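PDB 1SQH: RE68036p from Drosophila melanogaster, which is of unknown function but may act as an acyltransferase that transfers acyl groups to glycine. Local coordinates for residues Q42-W45 against D46-S50; P12-D15 against S16-D19; K136-A139 against V140-G143; S97-D101 against G102-L106. All coordinates share one frame; numbering follows the deposited sequence.

Contact 1: residues Q42-W45 against D46-S50; sequences QRKW and DRQLS
Asp46 sends CG back alongside its own backbone N (chi1 -75°), which faces its carboxylate toward Gln42 and Arg43 on the preceding turn of helix 34-51. Gln42 bends at chi2 (55°), and Arg43 bends at chi2 and chi3, so both polar ends curl round to the acid. The two carboxylate oxygens are shared out. Gln42 NE2 donates to Asp46 OD1 over 3.0 Å, approaching from above the carboxylate plane; the same nitrogen also bonds to Leu64 O, its stronger partner. Arg43 NH1 forms a salt bridge with Asp46 OD2 at 2.9 Å. OD2 lies close to the guanidinium plane, yet the two flat groups are turned 65° apart. On another side of the helix, Gln48 lies alongside Lys44. Gln48 NE2 packs on Lys44 CG at 3.2 Å, bonds weakly to Lys44 O, and sits at the edge of the Trp45 ring, 3.5 Å from Trp45 CD1. Lys44 NZ goes on to Glu264, and Trp45 NE1 to Asn209. With an alanine at Asp46, Arg43 NH1 would probably be left without its mate on this helix, and Gln42 NE2 would lean on Leu64 alone. The carboxylate thus probably balances the arginine charge while steadying a buried amide.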
loop_
_atom_site.group_PDB
_atom_site.type_symbol
_atom_site.label_atom_id
_atom_site.label_comp_id
_atom_site.label_asym_id
_atom_site.label_seq_id
_atom_site.Cartn_x
_atom_site.Cartn_y
_atom_site.Cartn_z
ATOM N N GLN A 42 -7.876 4.936 -0.611
ATOM C CA GLN A 42 -7.659 6.340 -0.935
ATOM C C GLN A 42 -8.884 7.190 -0.638
ATOM O O GLN A 42 -8.784 8.226 0.018
ATOM C CB GLN A 42 -7.269 6.512 -2.398
ATOM C CG GLN A 42 -6.848 7.949 -2.730
ATOM C CD GLN A 42 -5.731 8.432 -1.814
ATOM O OE1 GLN A 42 -4.615 7.916 -1.864
ATOM N NE2 GLN A 42 -6.033 9.406 -0.959
ATOM N N ARG A 43 -10.044 6.755 -1.118
ATOM C CA ARG A 43 -11.262 7.507 -0.875
ATOM C C ARG A 43 -11.573 7.584 0.622
ATOM O O ARG A 43 -12.155 8.571 1.082
ATOM C CB ARG A 43 -12.428 6.893 -1.649
ATOM C CG ARG A 43 -12.273 7.080 -3.151
ATOM C CD ARG A 43 -12.172 8.565 -3.515
ATOM N NE ARG A 43 -13.475 9.230 -3.469
ATOM C CZ ARG A 43 -13.646 10.536 -3.275
ATOM N NH1 ARG A 43 -12.593 11.329 -3.097
ATOM N NH2 ARG A 43 -14.869 11.050 -3.276
ATOM N N LYS A 44 -11.188 6.560 1.385
ATOM C CA LYS A 44 -11.420 6.598 2.824
ATOM C C LYS A 44 -10.615 7.760 3.399
ATOM O O LYS A 44 -11.141 8.568 4.180
ATOM C CB LYS A 44 -10.973 5.299 3.491
ATOM C CG LYS A 44 -11.129 5.323 5.017
ATOM C CD LYS A 44 -10.799 3.980 5.666
ATOM C CE LYS A 44 -9.341 3.608 5.475
ATOM N NZ LYS A 44 -9.009 2.355 6.205
ATOM N N TRP A 45 -9.340 7.842 2.999
ATOM C CA TRP A 45 -8.462 8.912 3.459
ATOM C C TRP A 45 -8.970 10.273 2.982
ATOM O O TRP A 45 -8.977 11.243 3.751
ATOM C CB TRP A 45 -7.027 8.717 2.946
ATOM C CG TRP A 45 -6.228 7.677 3.687
ATOM C CD1 TRP A 45 -6.475 7.177 4.938
ATOM C CD2 TRP A 45 -5.017 7.052 3.237
ATOM N NE1 TRP A 45 -5.494 6.280 5.290
ATOM C CE2 TRP A 45 -4.588 6.184 4.267
ATOM C CE3 TRP A 45 -4.252 7.147 2.062
ATOM C CZ2 TRP A 45 -3.423 5.411 4.158
ATOM C CZ3 TRP A 45 -3.093 6.379 1.954
ATOM C CH2 TRP A 45 -2.691 5.522 3.000
ATOM N N ASP A 46 -9.376 10.343 1.714
ATOM C CA ASP A 46 -9.889 11.586 1.137
ATOM C C ASP A 46 -10.977 12.147 2.051
ATOM O O ASP A 46 -10.968 13.327 2.395
ATOM C CB ASP A 46 -10.488 11.346 -0.260
ATOM C CG ASP A 46 -9.425 11.140 -1.347
ATOM O OD1 ASP A 46 -8.228 11.381 -1.090
ATOM O OD2 ASP A 46 -9.800 10.752 -2.479
ATOM N N ARG A 47 -11.914 11.291 2.435
ATOM C CA ARG A 47 -13.011 11.693 3.310
ATOM C C ARG A 47 -12.490 12.254 4.639
ATOM O O ARG A 47 -12.869 13.353 5.050
ATOM C CB ARG A 47 -13.907 10.490 3.589
ATOM C CG ARG A 47 -15.217 10.807 4.283
ATOM C CD ARG A 47 -16.247 11.296 3.283
ATOM N NE ARG A 47 -17.577 11.377 3.878
ATOM C CZ ARG A 47 -18.663 11.769 3.222
ATOM N NH1 ARG A 47 -19.836 11.813 3.845
ATOM N NH2 ARG A 47 -18.576 12.116 1.942
ATOM N N GLN A 48 -11.611 11.500 5.301
ATOM C CA GLN A 48 -11.047 11.914 6.587
ATOM C C GLN A 48 -10.277 13.234 6.502
ATOM O O GLN A 48 -10.575 14.186 7.219
ATOM C CB GLN A 48 -10.106 10.835 7.124
ATOM C CG GLN A 48 -10.691 9.436 7.219
ATOM C CD GLN A 48 -9.632 8.409 7.595
ATOM O OE1 GLN A 48 -8.995 8.514 8.646
ATOM N NE2 GLN A 48 -9.435 7.418 6.733
ATOM N N LEU A 49 -9.272 13.275 5.634
ATOM C CA LEU A 49 -8.456 14.466 5.451
ATOM C C LEU A 49 -9.320 15.682 5.140
ATOM O O LEU A 49 -8.948 16.819 5.458
ATOM C CB LEU A 49 -7.452 14.249 4.315
ATOM C CG LEU A 49 -6.416 13.145 4.543
ATOM C CD1 LEU A 49 -5.518 13.017 3.332
ATOM C CD2 LEU A 49 -5.606 13.467 5.782
ATOM N N SER A 50 -10.468 15.433 4.514
ATOM C CA SER A 50 -11.405 16.494 4.171
ATOM C C SER A 50 -12.023 17.046 5.459
ATOM O O SER A 50 -11.920 18.243 5.748
ATOM C CB SER A 50 -12.505 15.945 3.261
ATOM O OG SER A 50 -13.467 16.943 2.974
#

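Contact 2: residues P12-D15 against S16-D19; sequences PLSD and SEVD
Ser14 and Glu17 grip each other in both directions. Ser14 N donates to Glu17 OE2 at 2.8 Å, a nearly straight bond (166°) that uses the anti lone pair of the carboxylate oxygen. In return, Glu17 N donates to Ser14 OG at 3.2 Å. That hydroxyl stands between its own backbone N and carbonyl carbon (chi1 59°), a position that turns it over the start of the helix. Glu17 runs extended beyond CG, which carries its carboxylate back to the chain ahead of the first turn. The other carboxylate oxygen, OE1, makes a salt bridge with Arg11. A negative charge at this end of a helix is likely to be favoured by the helix dipole.

The backbone then takes over. Val18 N bonds to Ser14 O at 3.0 Å, and Asp19 N bonds to Asp15 O at the same distance. The two acids themselves look elsewhere: Asp15 pairs with Arg56 and Asp19 with Arg43.

Packing closes the turn from the strand side. Leu13 crosses Glu17 at about a right angle, with Leu13 CB 3.8 Å from Glu17 CB, and Leu13 CB also meets Val18 CG2 at 4.1 Å. Leu13 is backbone-bonded to Phe68 of strand 67-71, and Val18 packs on the same phenylalanine.

Together the serine and glutamate make a capping box, with Ser14 as the N-cap of helix 15-29. The step from strand 10-12 into this helix is consistent with the opening of an acetyltransferase-type (GNAT) fold.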
loop_
_atom_site.group_PDB
_atom_site.type_symbol
_atom_site.label_atom_id
_atom_site.label_comp_id
_atom_site.label_asym_id
_atom_site.label_seq_id
_atom_site.Cartn_x
_atom_site.Cartn_y
_atom_site.Cartn_z
ATOM N N PRO A 12 -7.166 13.721 -15.601
ATOM C CA PRO A 12 -7.487 13.591 -14.178
ATOM C C PRO A 12 -8.961 13.320 -13.906
ATOM O O PRO A 12 -9.835 14.068 -14.347
ATOM C CB PRO A 12 -7.025 14.926 -13.605
ATOM C CG PRO A 12 -7.293 15.884 -14.736
ATOM C CD PRO A 12 -6.775 15.106 -15.929
ATOM N N LEU A 13 -9.240 12.241 -13.183
ATOM C CA LEU A 13 -10.617 11.910 -12.851
ATOM C C LEU A 13 -11.064 12.774 -11.691
ATOM O O LEU A 13 -10.276 13.095 -10.806
ATOM C CB LEU A 13 -10.750 10.437 -12.466
ATOM C CG LEU A 13 -10.816 9.415 -13.598
ATOM C CD1 LEU A 13 -9.520 9.446 -14.372
ATOM C CD2 LEU A 13 -11.061 8.023 -13.026
ATOM N N SER A 14 -12.329 13.165 -11.712
ATOM C CA SER A 14 -12.894 13.975 -10.642
ATOM C C SER A 14 -13.126 13.023 -9.479
ATOM O O SER A 14 -12.978 11.811 -9.633
ATOM C CB SER A 14 -14.229 14.573 -11.085
ATOM O OG SER A 14 -15.145 13.545 -11.425
ATOM N N ASP A 15 -13.483 13.561 -8.320
ATOM C CA ASP A 15 -13.738 12.717 -7.155
ATOM C C ASP A 15 -14.911 11.785 -7.455
ATOM O O ASP A 15 -14.907 10.612 -7.080
ATOM C CB ASP A 15 -14.030 13.596 -5.931
ATOM C CG ASP A 15 -12.760 14.059 -5.227
ATOM O OD1 ASP A 15 -11.670 14.053 -5.858
ATOM O OD2 ASP A 15 -12.845 14.441 -4.035
ATOM N N SER A 16 -15.900 12.314 -8.166
ATOM C CA SER A 16 -17.089 11.547 -8.537
ATOM C C SER A 16 -16.736 10.373 -9.442
ATOM O O SER A 16 -17.322 9.293 -9.339
ATOM C CB SER A 16 -18.091 12.456 -9.250
ATOM O OG SER A 16 -18.945 11.705 -10.089
ATOM N N GLU A 17 -15.777 10.597 -10.332
ATOM C CA GLU A 17 -15.332 9.571 -11.258
ATOM C C GLU A 17 -14.529 8.481 -10.567
ATOM O O GLU A 17 -14.645 7.297 -10.913
ATOM C CB GLU A 17 -14.507 10.210 -12.374
ATOM C CG GLU A 17 -15.354 10.755 -13.503
ATOM C CD GLU A 17 -14.544 11.578 -14.480
ATOM O OE1 GLU A 17 -14.884 11.564 -15.683
ATOM O OE2 GLU A 17 -13.578 12.246 -14.036
ATOM N N VAL A 18 -13.714 8.874 -9.590
ATOM C CA VAL A 18 -12.911 7.907 -8.848
ATOM C C VAL A 18 -13.910 7.004 -8.144
ATOM O O VAL A 18 -13.782 5.786 -8.167
ATOM C CB VAL A 18 -12.001 8.599 -7.803
ATOM C CG1 VAL A 18 -11.072 7.584 -7.146
ATOM C CG2 VAL A 18 -11.180 9.676 -8.487
ATOM N N ASP A 19 -14.920 7.610 -7.534
ATOM C CA ASP A 19 -15.938 6.837 -6.850
ATOM C C ASP A 19 -16.533 5.792 -7.789
ATOM O O ASP A 19 -16.730 4.638 -7.393
ATOM C CB ASP A 19 -17.017 7.767 -6.295
ATOM C CG ASP A 19 -16.628 8.357 -4.946
ATOM O OD1 ASP A 19 -17.067 9.487 -4.648
ATOM O OD2 ASP A 19 -15.889 7.689 -4.180
#

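Contact 3: residues K136-A139 against V140-G143; sequences KELA and VSRG
The guanidinium of Arg142 is the flat group here, and Leu138 CD1 approaches it obliquely, 3.9 Å from Arg142 NE. The two side chains lie side by side and point the same way at the C-terminal end of helix 129-141, which closes in a Schellman motif. Arg142 bends at chi2 and chi3, and this folds its CG and NE against the leucine methyl. Trp118 touches both side chains, and Arg142 NH1 makes a weak hydrogen bond to Glu111 O. Leu138 also packs on Leu110 of helix 104-112. Ala139 turns elsewhere, to Leu299 of strand 289-299, so the last turn is wedged between a helix and the sheet.

Gly143 is the C-prime residue of the motif. Its positive phi (110°) reverses the chain, and a side chain there would press on the carbonyl oxygen of the residue before. Gly143 N reaches Val140 O at 3.0 Å, and Val144 N turns back to Ala139 O. One turn earlier the ordinary helical pattern still holds. Val140 N bonds to Lys136 O at 3.1 Å, and Ser141 N to Glu137 O at 2.8 Å. Val140 CG2 rests on the same Lys136 O. Lys136 itself reaches away to Glu295. Ser141 adds a side-chain bond to this last turn: its OG donates to Leu138 O at 2.9 Å, in the carbonyl plane and on a lone pair of that oxygen.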
loop_
_atom_site.group_PDB
_atom_site.type_symbol
_atom_site.label_atom_id
_atom_site.label_comp_id
_atom_site.label_asym_id
_atom_site.label_seq_id
_atom_site.Cartn_x
_atom_site.Cartn_y
_atom_site.Cartn_z
ATOM N N LYS A 136 9.006 -2.691 -18.163
ATOM C CA LYS A 136 10.437 -2.536 -17.943
ATOM C C LYS A 136 11.113 -2.132 -19.253
ATOM O O LYS A 136 12.063 -1.344 -19.250
ATOM C CB LYS A 136 11.044 -3.829 -17.391
ATOM C CG LYS A 136 10.519 -4.212 -15.999
ATOM C CD LYS A 136 11.003 -5.592 -15.565
ATOM C CE LYS A 136 10.302 -6.060 -14.282
ATOM N NZ LYS A 136 10.762 -7.413 -13.836
ATOM N N GLU A 137 10.611 -2.664 -20.367
ATOM C CA GLU A 137 11.149 -2.341 -21.691
ATOM C C GLU A 137 10.916 -0.854 -21.942
ATOM O O GLU A 137 11.803 -0.130 -22.403
ATOM C CB GLU A 137 10.438 -3.167 -22.764
ATOM C CG GLU A 137 10.660 -4.675 -22.658
ATOM C CD GLU A 137 9.773 -5.463 -23.617
ATOM O OE1 GLU A 137 9.823 -5.189 -24.841
ATOM O OE2 GLU A 137 9.021 -6.354 -23.149
ATOM N N LEU A 138 9.712 -0.402 -21.613
ATOM C CA LEU A 138 9.342 0.995 -21.763
ATOM C C LEU A 138 10.289 1.867 -20.947
ATOM O O LEU A 138 10.820 2.855 -21.446
ATOM C CB LEU A 138 7.898 1.200 -21.293
ATOM C CG LEU A 138 7.331 2.619 -21.264
ATOM C CD1 LEU A 138 7.599 3.321 -22.595
ATOM C CD2 LEU A 138 5.839 2.546 -20.985
ATOM N N ALA A 139 10.505 1.495 -19.688
ATOM C CA ALA A 139 11.397 2.258 -18.816
ATOM C C ALA A 139 12.751 2.458 -19.484
ATOM O O ALA A 139 13.329 3.545 -19.432
ATOM C CB ALA A 139 11.582 1.535 -17.490
ATOM N N VAL A 140 13.251 1.393 -20.105
ATOM C CA VAL A 140 14.534 1.436 -20.787
ATOM C C VAL A 140 14.451 2.327 -22.022
ATOM O O VAL A 140 15.361 3.119 -22.286
ATOM C CB VAL A 140 14.986 0.023 -21.203
ATOM C CG1 VAL A 140 16.290 0.096 -21.990
ATOM C CG2 VAL A 140 15.168 -0.836 -19.962
ATOM N N SER A 141 13.353 2.211 -22.763
ATOM C CA SER A 141 13.170 3.019 -23.963
ATOM C C SER A 141 13.085 4.502 -23.609
ATOM O O SER A 141 13.112 5.364 -24.492
ATOM C CB SER A 141 11.890 2.614 -24.703
ATOM O OG SER A 141 10.787 3.385 -24.255
ATOM N N ARG A 142 12.980 4.802 -22.320
ATOM C CA ARG A 142 12.884 6.187 -21.886
ATOM C C ARG A 142 14.105 6.658 -21.123
ATOM O O ARG A 142 14.077 7.716 -20.496
ATOM C CB ARG A 142 11.636 6.391 -21.035
ATOM C CG ARG A 142 10.352 5.977 -21.732
ATOM C CD ARG A 142 10.293 6.520 -23.155
ATOM N NE ARG A 142 8.927 6.835 -23.554
ATOM C CZ ARG A 142 8.173 7.746 -22.945
ATOM N NH1 ARG A 142 6.939 7.971 -23.369
ATOM N NH2 ARG A 142 8.653 8.437 -21.916
ATOM N N GLY A 143 15.172 5.869 -21.165
ATOM C CA GLY A 143 16.397 6.265 -20.494
ATOM C C GLY A 143 16.842 5.520 -19.248
ATOM O O GLY A 143 17.966 5.734 -18.786
#

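Contact 4: residues S97-D101 against G102-L106; sequences SWQPD and GAAEL
Gln99 stretches out toward the first turn of helix 104-112 and crosses Glu105 at about a right angle, their amide and carboxylate planes 54° apart. The loop after strand 91-96 folds back on the N-terminus of helix 104-112, with Ala103 at the N-cap. Gln99 CG is anti to the backbone N (chi1 -165°), and with the rest of the chain extended its CD comes 4.0 Å from both Ala104 N and Glu105 N. The amide is probably turned over in the model, so its polar bonds are uncertain. Lower down, Gln99 CB packs on Ala103 CA at 3.7 Å. An alanine here would lack the long chain and its amide, and would probably open a gap beside the first turn and leave Ala104 N and Glu105 N without that polar neighbour.

Ser97 and Leu106 meet through their CB atoms, 3.9 Å apart. A water bridges the same pair: it accepts from Leu106 N at 2.7 Å and hydrogen-bonds with Ser97 OG. Ser97 OG and Glu105 OE2 both also bond to Thr81 OG1, which ties loop and helix to one threonine. Trp79 of helix 76-79 packs against Gln99, Pro100 and Glu105.

Gly102 turns the chain with a positive phi (78°), a conformation that favours glycine. Just past it, a second water closes the turn, donating to Asp101 O at 2.7 Å and accepting from Ala104 N at 2.8 Å.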
loop_
_atom_site.group_PDB
_atom_site.type_symbol
_atom_site.label_atom_id
_atom_site.label_comp_id
_atom_site.label_asym_id
_atom_site.label_seq_id
_atom_site.Cartn_x
_atom_site.Cartn_y
_atom_site.Cartn_z
ATOM N N SER A 97 -6.029 -2.333 -16.027
ATOM C CA SER A 97 -7.057 -2.316 -17.052
ATOM C C SER A 97 -7.314 -3.778 -17.343
ATOM O O SER A 97 -6.401 -4.599 -17.233
ATOM C CB SER A 97 -6.581 -1.617 -18.330
ATOM O OG SER A 97 -7.600 -1.699 -19.319
ATOM N N TRP A 98 -8.548 -4.119 -17.693
ATOM C CA TRP A 98 -8.840 -5.509 -17.987
ATOM C C TRP A 98 -9.206 -5.744 -19.440
ATOM O O TRP A 98 -9.920 -6.689 -19.760
ATOM C CB TRP A 98 -9.932 -6.045 -17.048
ATOM C CG TRP A 98 -11.254 -5.332 -17.088
ATOM C CD1 TRP A 98 -12.199 -5.406 -18.067
ATOM C CD2 TRP A 98 -11.797 -4.489 -16.067
ATOM N NE1 TRP A 98 -13.302 -4.665 -17.719
ATOM C CE2 TRP A 98 -13.081 -4.090 -16.496
ATOM C CE3 TRP A 98 -11.320 -4.034 -14.825
ATOM C CZ2 TRP A 98 -13.901 -3.253 -15.727
ATOM C CZ3 TRP A 98 -12.142 -3.200 -14.058
ATOM C CH2 TRP A 98 -13.419 -2.820 -14.518
ATOM N N GLN A 99 -8.704 -4.884 -20.321
ATOM C CA GLN A 99 -8.963 -5.038 -21.742
ATOM C C GLN A 99 -8.343 -6.384 -22.131
ATOM O O GLN A 99 -7.143 -6.591 -21.970
ATOM C CB GLN A 99 -8.323 -3.891 -22.527
ATOM C CG GLN A 99 -8.842 -3.775 -23.948
ATOM C CD GLN A 99 -8.365 -2.519 -24.644
ATOM O OE1 GLN A 99 -8.813 -2.211 -25.741
ATOM N NE2 GLN A 99 -7.448 -1.788 -24.009
ATOM N N PRO A 100 -9.168 -7.316 -22.635
ATOM C CA PRO A 100 -8.861 -8.684 -23.073
ATOM C C PRO A 100 -7.688 -9.011 -23.997
ATOM O O PRO A 100 -7.333 -10.185 -24.125
ATOM C CB PRO A 100 -10.188 -9.153 -23.670
ATOM C CG PRO A 100 -11.193 -8.428 -22.846
ATOM C CD PRO A 100 -10.603 -7.036 -22.816
ATOM N N ASP A 101 -7.072 -8.031 -24.643
ATOM C CA ASP A 101 -5.968 -8.389 -25.536
ATOM C C ASP A 101 -4.813 -7.396 -25.585
ATOM O O ASP A 101 -4.795 -6.485 -26.415
ATOM C CB ASP A 101 -6.514 -8.630 -26.949
ATOM C CG ASP A 101 -5.420 -8.938 -27.954
ATOM O OD1 ASP A 101 -4.847 -7.984 -28.529
ATOM O OD2 ASP A 101 -5.134 -10.139 -28.164
ATOM N N GLY A 102 -3.846 -7.586 -24.693
ATOM C CA GLY A 102 -2.696 -6.700 -24.648
ATOM C C GLY A 102 -2.986 -5.375 -23.966
ATOM O O GLY A 102 -2.080 -4.566 -23.752
ATOM N N ALA A 103 -4.251 -5.146 -23.628
ATOM C CA ALA A 103 -4.648 -3.914 -22.965
ATOM C C ALA A 103 -4.062 -2.704 -23.692
ATOM O O ALA A 103 -3.319 -1.909 -23.109
ATOM C CB ALA A 103 -4.180 -3.937 -21.512
ATOM N N ALA A 104 -4.406 -2.572 -24.970
ATOM C CA ALA A 104 -3.917 -1.473 -25.799
ATOM C C ALA A 104 -4.134 -0.097 -25.155
ATOM O O ALA A 104 -3.195 0.706 -25.026
ATOM C CB ALA A 104 -4.598 -1.526 -27.160
ATOM N N GLU A 105 -5.372 0.166 -24.748
ATOM C CA GLU A 105 -5.729 1.436 -24.131
ATOM C C GLU A 105 -4.776 1.830 -23.010
ATOM O O GLU A 105 -4.344 2.978 -22.929
ATOM C CB GLU A 105 -7.157 1.370 -23.594
ATOM C CG GLU A 105 -7.633 2.646 -22.929
ATOM C CD GLU A 105 -9.121 2.624 -22.655
ATOM O OE1 GLU A 105 -9.897 2.798 -23.620
ATOM O OE2 GLU A 105 -9.514 2.422 -21.484
ATOM N N LEU A 106 -4.449 0.872 -22.151
ATOM C CA LEU A 106 -3.549 1.130 -21.037
ATOM C C LEU A 106 -2.154 1.539 -21.511
ATOM O O LEU A 106 -1.645 2.589 -21.121
ATOM C CB LEU A 106 -3.436 -0.108 -20.143
ATOM C CG LEU A 106 -2.331 -0.084 -19.072
ATOM C CD1 LEU A 106 -2.603 1.019 -18.067
ATOM C CD2 LEU A 106 -2.259 -1.437 -18.377
HETATM O O HOH W 1 -6.182 -1.130 -21.605
HETATM O O HOH W 2 -6.104 -4.153 -26.555
#

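Along the chain the order is contact 2, contact 1, contact 4, contact 3. Contacts 1 and 2 touch, with centres 13 Å apart. They sit on consecutive helices, 34-51 and 15-29, and Arg43 of the first forms a salt bridge with Asp19 of the second, so the capped helix start is tied to its neighbour. Contacts 3 and 4 do not touch; their centres are 19 Å apart and their nearest atoms about 7 Å. Contact 4 starts helix 104-112, on which the helix end of contact 3 packs. Contacts 1 and 3 are the most distant pair, about 34 Å between centres. Contacts 2, 3 and 4 lie at helix ends, two starts and one finish, while contact 1 lies along the body of helix 34-51, against helix 199-208.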